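Glutathione synthetase-like effector 30 (Gpa-GSS30-apo) (Globodera pallida, PDB 5OET) is a plant-parasitic nematode effector of the glutathione synthetase family, probably arisen by neofunctionalization of a housekeeping enzyme that joins glycine to gamma-glutamylcysteine. Local coordinates at residues F194-V208 and V219-E231. Residues are numbered along the deposited sequence; the frame is centred on the assembly and turned at random.
Sequences FGTTPRFSRLHRRMV and VMPSDQTDTMAAE
D226 and P198 meet where the chain has turned back. The carboxylate of D226 lies against the proline ring, with CG of D226 3.6 Å from CG of P198. Its OD2 forms a weak salt bridge with NH1 of R199 at 3.3 Å, the guanidinium and carboxylate planes 88° apart. The same NH1 bonds more firmly to O of G195 at 3.0 Å. The D223 side chain crosses that of T197 at about a right angle, its OD2 against the CG2 methyl. OD1 takes the hydroxyl of T225 through its syn lone pair and also the backbone N of H498. OD2 accepts from N of T225, above the carboxylate plane, which makes an Asx turn. A229 CB sits over one face of the F194 ring, towards its rim, and T225 CG2 lies at the edge. V208 and M220 reach tip to tip, CG1 against CE. R205 runs past M220 the opposite way; a bend at chi3 brings its NH1 to O of M220 at 2.7 Å. Helix segments 196-208 and 225-231 run roughly antiparallel (155°). The cross-segment polar bonds probably hold residues 220-226 against helix 196-208, while D223 shapes the turn into helix 225-231 and apolar groups pack both ends.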
# COMPACT_ATOMS: atom_id res chain seq x y z
N PHE A 194 5.81 -9.87 -9.47
CA PHE A 194 5.27 -8.91 -10.44
C PHE A 194 4.85 -7.56 -9.79
O PHE A 194 5.17 -6.47 -10.31
CB PHE A 194 4.05 -9.49 -11.15
CG PHE A 194 4.37 -10.52 -12.18
CD1 PHE A 194 5.23 -10.24 -13.23
CD2 PHE A 194 3.77 -11.76 -12.15
CE1 PHE A 194 5.51 -11.18 -14.20
CE2 PHE A 194 4.04 -12.70 -13.12
CZ PHE A 194 4.92 -12.41 -14.15
N GLY A 195 4.11 -7.65 -8.68
CA GLY A 195 3.56 -6.48 -7.99
C GLY A 195 4.53 -5.85 -7.01
O GLY A 195 4.57 -4.62 -6.88
N THR A 196 5.34 -6.68 -6.34
CA THR A 196 6.31 -6.19 -5.36
C THR A 196 7.46 -5.38 -5.98
O THR A 196 8.01 -4.48 -5.32
CB THR A 196 6.93 -7.31 -4.48
OG1 THR A 196 7.79 -8.13 -5.27
CG2 THR A 196 5.85 -8.16 -3.81
N THR A 197 7.84 -5.71 -7.21
CA THR A 197 9.04 -5.15 -7.82
C THR A 197 9.02 -3.65 -8.05
O THR A 197 9.93 -2.97 -7.63
CB THR A 197 9.36 -5.87 -9.13
OG1 THR A 197 9.61 -7.24 -8.81
CG2 THR A 197 10.60 -5.29 -9.80
N PRO A 198 8.00 -3.12 -8.74
CA PRO A 198 7.98 -1.65 -8.94
C PRO A 198 7.90 -0.84 -7.64
O PRO A 198 8.32 0.32 -7.62
CB PRO A 198 6.70 -1.44 -9.76
CG PRO A 198 5.83 -2.59 -9.35
CD PRO A 198 6.77 -3.75 -9.26
N ARG A 199 7.35 -1.44 -6.59
CA ARG A 199 7.23 -0.79 -5.30
C ARG A 199 8.54 -0.74 -4.51
O ARG A 199 8.81 0.27 -3.87
CB ARG A 199 6.14 -1.47 -4.47
CG ARG A 199 4.74 -1.17 -4.97
CD ARG A 199 3.76 -2.26 -4.55
NE ARG A 199 2.42 -1.79 -4.86
CZ ARG A 199 1.82 -1.92 -6.04
NH1 ARG A 199 2.39 -2.56 -7.08
NH2 ARG A 199 0.60 -1.40 -6.19
N PHE A 200 9.32 -1.82 -4.53
CA PHE A 200 10.64 -1.79 -3.90
C PHE A 200 11.54 -0.81 -4.63
O PHE A 200 12.31 -0.07 -4.01
CB PHE A 200 11.29 -3.19 -3.84
CG PHE A 200 10.81 -4.01 -2.69
CD1 PHE A 200 11.03 -3.57 -1.39
CD2 PHE A 200 10.10 -5.20 -2.89
CE1 PHE A 200 10.56 -4.30 -0.31
CE2 PHE A 200 9.63 -5.93 -1.80
CZ PHE A 200 9.86 -5.46 -0.51
N SER A 201 11.44 -0.81 -5.94
CA SER A 201 12.15 0.13 -6.79
C SER A 201 11.87 1.55 -6.32
O SER A 201 12.80 2.31 -6.07
CB SER A 201 11.72 -0.09 -8.25
OG SER A 201 12.46 0.66 -9.16
N ARG A 202 10.60 1.89 -6.13
CA ARG A 202 10.21 3.21 -5.59
C ARG A 202 10.67 3.44 -4.15
O ARG A 202 11.05 4.57 -3.80
CB ARG A 202 8.67 3.45 -5.68
CG ARG A 202 8.18 3.78 -7.10
CD ARG A 202 6.77 4.36 -7.14
NE ARG A 202 5.79 3.40 -6.59
CZ ARG A 202 4.85 3.66 -5.68
NH1 ARG A 202 4.65 4.90 -5.19
NH2 ARG A 202 4.05 2.65 -5.28
N LEU A 203 10.61 2.40 -3.32
CA LEU A 203 11.05 2.49 -1.93
C LEU A 203 12.49 2.96 -1.85
O LEU A 203 12.81 3.89 -1.13
CB LEU A 203 10.92 1.15 -1.19
CG LEU A 203 11.38 1.14 0.28
CD1 LEU A 203 10.84 2.32 1.07
CD2 LEU A 203 11.00 -0.18 0.93
N HIS A 204 13.35 2.29 -2.61
CA HIS A 204 14.78 2.53 -2.56
C HIS A 204 15.19 3.82 -3.24
O HIS A 204 16.17 4.41 -2.83
CB HIS A 204 15.55 1.36 -3.15
CG HIS A 204 15.63 0.18 -2.24
ND1 HIS A 204 16.09 -1.05 -2.66
CD2 HIS A 204 15.31 0.04 -0.94
CE1 HIS A 204 16.06 -1.89 -1.64
NE2 HIS A 204 15.59 -1.25 -0.58
N ARG A 205 14.47 4.25 -4.28
CA ARG A 205 14.76 5.56 -4.88
C ARG A 205 14.50 6.67 -3.85
O ARG A 205 15.21 7.67 -3.81
CB ARG A 205 13.94 5.77 -6.14
CG ARG A 205 14.37 6.97 -6.99
CD ARG A 205 13.39 7.29 -8.13
NE ARG A 205 12.97 6.06 -8.82
CZ ARG A 205 13.62 5.45 -9.81
NH1 ARG A 205 14.75 5.95 -10.32
NH2 ARG A 205 13.12 4.33 -10.31
N ARG A 206 13.49 6.45 -3.02
CA ARG A 206 13.10 7.37 -1.99
C ARG A 206 14.13 7.43 -0.85
O ARG A 206 14.49 8.51 -0.43
CB ARG A 206 11.70 6.98 -1.47
CG ARG A 206 11.10 7.95 -0.47
CD ARG A 206 9.81 7.39 0.13
NE ARG A 206 9.60 8.02 1.44
CZ ARG A 206 10.03 7.54 2.61
NH1 ARG A 206 10.68 6.37 2.72
NH2 ARG A 206 9.79 8.24 3.71
N MET A 207 14.58 6.28 -0.37
CA MET A 207 15.60 6.23 0.70
C MET A 207 16.90 6.90 0.29
O MET A 207 17.48 7.71 1.04
CB MET A 207 15.94 4.78 1.10
CG MET A 207 14.79 3.92 1.56
SD MET A 207 13.82 4.72 2.84
CE MET A 207 14.91 4.53 4.25
N VAL A 208 17.38 6.54 -0.90
CA VAL A 208 18.59 7.10 -1.48
C VAL A 208 18.47 8.62 -1.63
O VAL A 208 19.25 9.35 -1.07
CB VAL A 208 18.86 6.42 -2.83
CG1 VAL A 208 19.83 7.20 -3.69
CG2 VAL A 208 19.35 5.00 -2.61
N VAL A 219 21.06 5.33 -12.49
CA VAL A 219 21.75 4.50 -11.52
C VAL A 219 20.77 3.63 -10.72
O VAL A 219 21.18 2.64 -10.12
CB VAL A 219 22.57 5.35 -10.55
CG1 VAL A 219 23.43 4.43 -9.72
CG2 VAL A 219 23.42 6.37 -11.30
N MET A 220 19.50 4.02 -10.68
CA MET A 220 18.43 3.20 -10.14
C MET A 220 17.33 3.19 -11.19
O MET A 220 16.46 4.07 -11.18
CB MET A 220 17.94 3.81 -8.83
CG MET A 220 18.89 3.59 -7.67
SD MET A 220 18.12 4.06 -6.13
CE MET A 220 18.18 5.84 -6.34
N PRO A 221 17.38 2.23 -12.13
CA PRO A 221 16.46 2.23 -13.27
C PRO A 221 15.02 1.92 -12.90
O PRO A 221 14.77 1.03 -12.11
CB PRO A 221 17.01 1.12 -14.17
CG PRO A 221 18.40 0.90 -13.72
CD PRO A 221 18.32 1.11 -12.24
N SER A 222 14.10 2.68 -13.52
CA SER A 222 12.66 2.48 -13.32
C SER A 222 12.22 1.07 -13.71
O SER A 222 12.67 0.51 -14.71
CB SER A 222 11.84 3.50 -14.13
OG SER A 222 11.83 4.76 -13.48
N ASP A 223 11.37 0.51 -12.89
CA ASP A 223 10.70 -0.72 -13.18
C ASP A 223 9.18 -0.55 -13.10
O ASP A 223 8.65 -0.09 -12.07
CB ASP A 223 11.13 -1.76 -12.17
CG ASP A 223 10.46 -3.07 -12.42
OD1 ASP A 223 10.93 -3.78 -13.33
OD2 ASP A 223 9.43 -3.34 -11.76
N GLN A 224 8.48 -0.91 -14.18
CA GLN A 224 7.02 -0.98 -14.17
C GLN A 224 6.61 -2.42 -14.54
O GLN A 224 6.03 -2.67 -15.59
CB GLN A 224 6.39 0.06 -15.10
CG GLN A 224 6.99 1.47 -15.04
CD GLN A 224 7.93 1.77 -16.21
OE1 GLN A 224 7.50 1.83 -17.38
NE2 GLN A 224 9.24 1.93 -15.90
N THR A 225 6.92 -3.37 -13.67
CA THR A 225 6.68 -4.79 -13.94
C THR A 225 5.22 -5.18 -13.68
O THR A 225 4.72 -6.10 -14.33
CB THR A 225 7.66 -5.68 -13.14
OG1 THR A 225 8.95 -5.57 -13.73
CG2 THR A 225 7.28 -7.13 -13.19
N ASP A 226 4.56 -4.51 -12.74
CA ASP A 226 3.09 -4.68 -12.61
C ASP A 226 2.37 -4.28 -13.91
O ASP A 226 1.51 -5.02 -14.39
CB ASP A 226 2.49 -3.95 -11.37
CG ASP A 226 2.84 -2.47 -11.28
OD1 ASP A 226 3.58 -1.92 -12.15
OD2 ASP A 226 2.37 -1.85 -10.29
N THR A 227 2.77 -3.16 -14.49
CA THR A 227 2.29 -2.71 -15.79
C THR A 227 2.61 -3.70 -16.91
O THR A 227 1.76 -3.98 -17.74
CB THR A 227 2.90 -1.33 -16.13
OG1 THR A 227 2.41 -0.39 -15.17
CG2 THR A 227 2.54 -0.85 -17.54
N MET A 228 3.85 -4.21 -16.92
CA MET A 228 4.30 -5.17 -17.93
C MET A 228 3.35 -6.35 -18.03
O MET A 228 2.95 -6.75 -19.14
CB MET A 228 5.68 -5.70 -17.55
CG MET A 228 6.19 -6.84 -18.43
SD MET A 228 7.34 -7.94 -17.61
CE MET A 228 6.31 -8.81 -16.44
N ALA A 229 3.06 -6.94 -16.87
CA ALA A 229 2.15 -8.08 -16.77
C ALA A 229 0.75 -7.70 -17.26
O ALA A 229 0.17 -8.41 -18.07
CB ALA A 229 2.10 -8.60 -15.33
N ALA A 230 0.24 -6.56 -16.80
CA ALA A 230 -1.03 -6.03 -17.25
C ALA A 230 -1.09 -5.86 -18.76
O ALA A 230 -2.04 -6.33 -19.39
CB ALA A 230 -1.32 -4.70 -16.56
N GLU A 231 -0.08 -5.22 -19.35
CA GLU A 231 -0.04 -4.98 -20.80
C GLU A 231 -0.06 -6.26 -21.61
O GLU A 231 -0.58 -6.27 -22.72
CB GLU A 231 1.18 -4.16 -21.21
CG GLU A 231 1.16 -2.68 -20.79
CD GLU A 231 2.53 -1.98 -20.95
OE1 GLU A 231 2.54 -0.73 -21.11
OE2 GLU A 231 3.61 -2.66 -20.90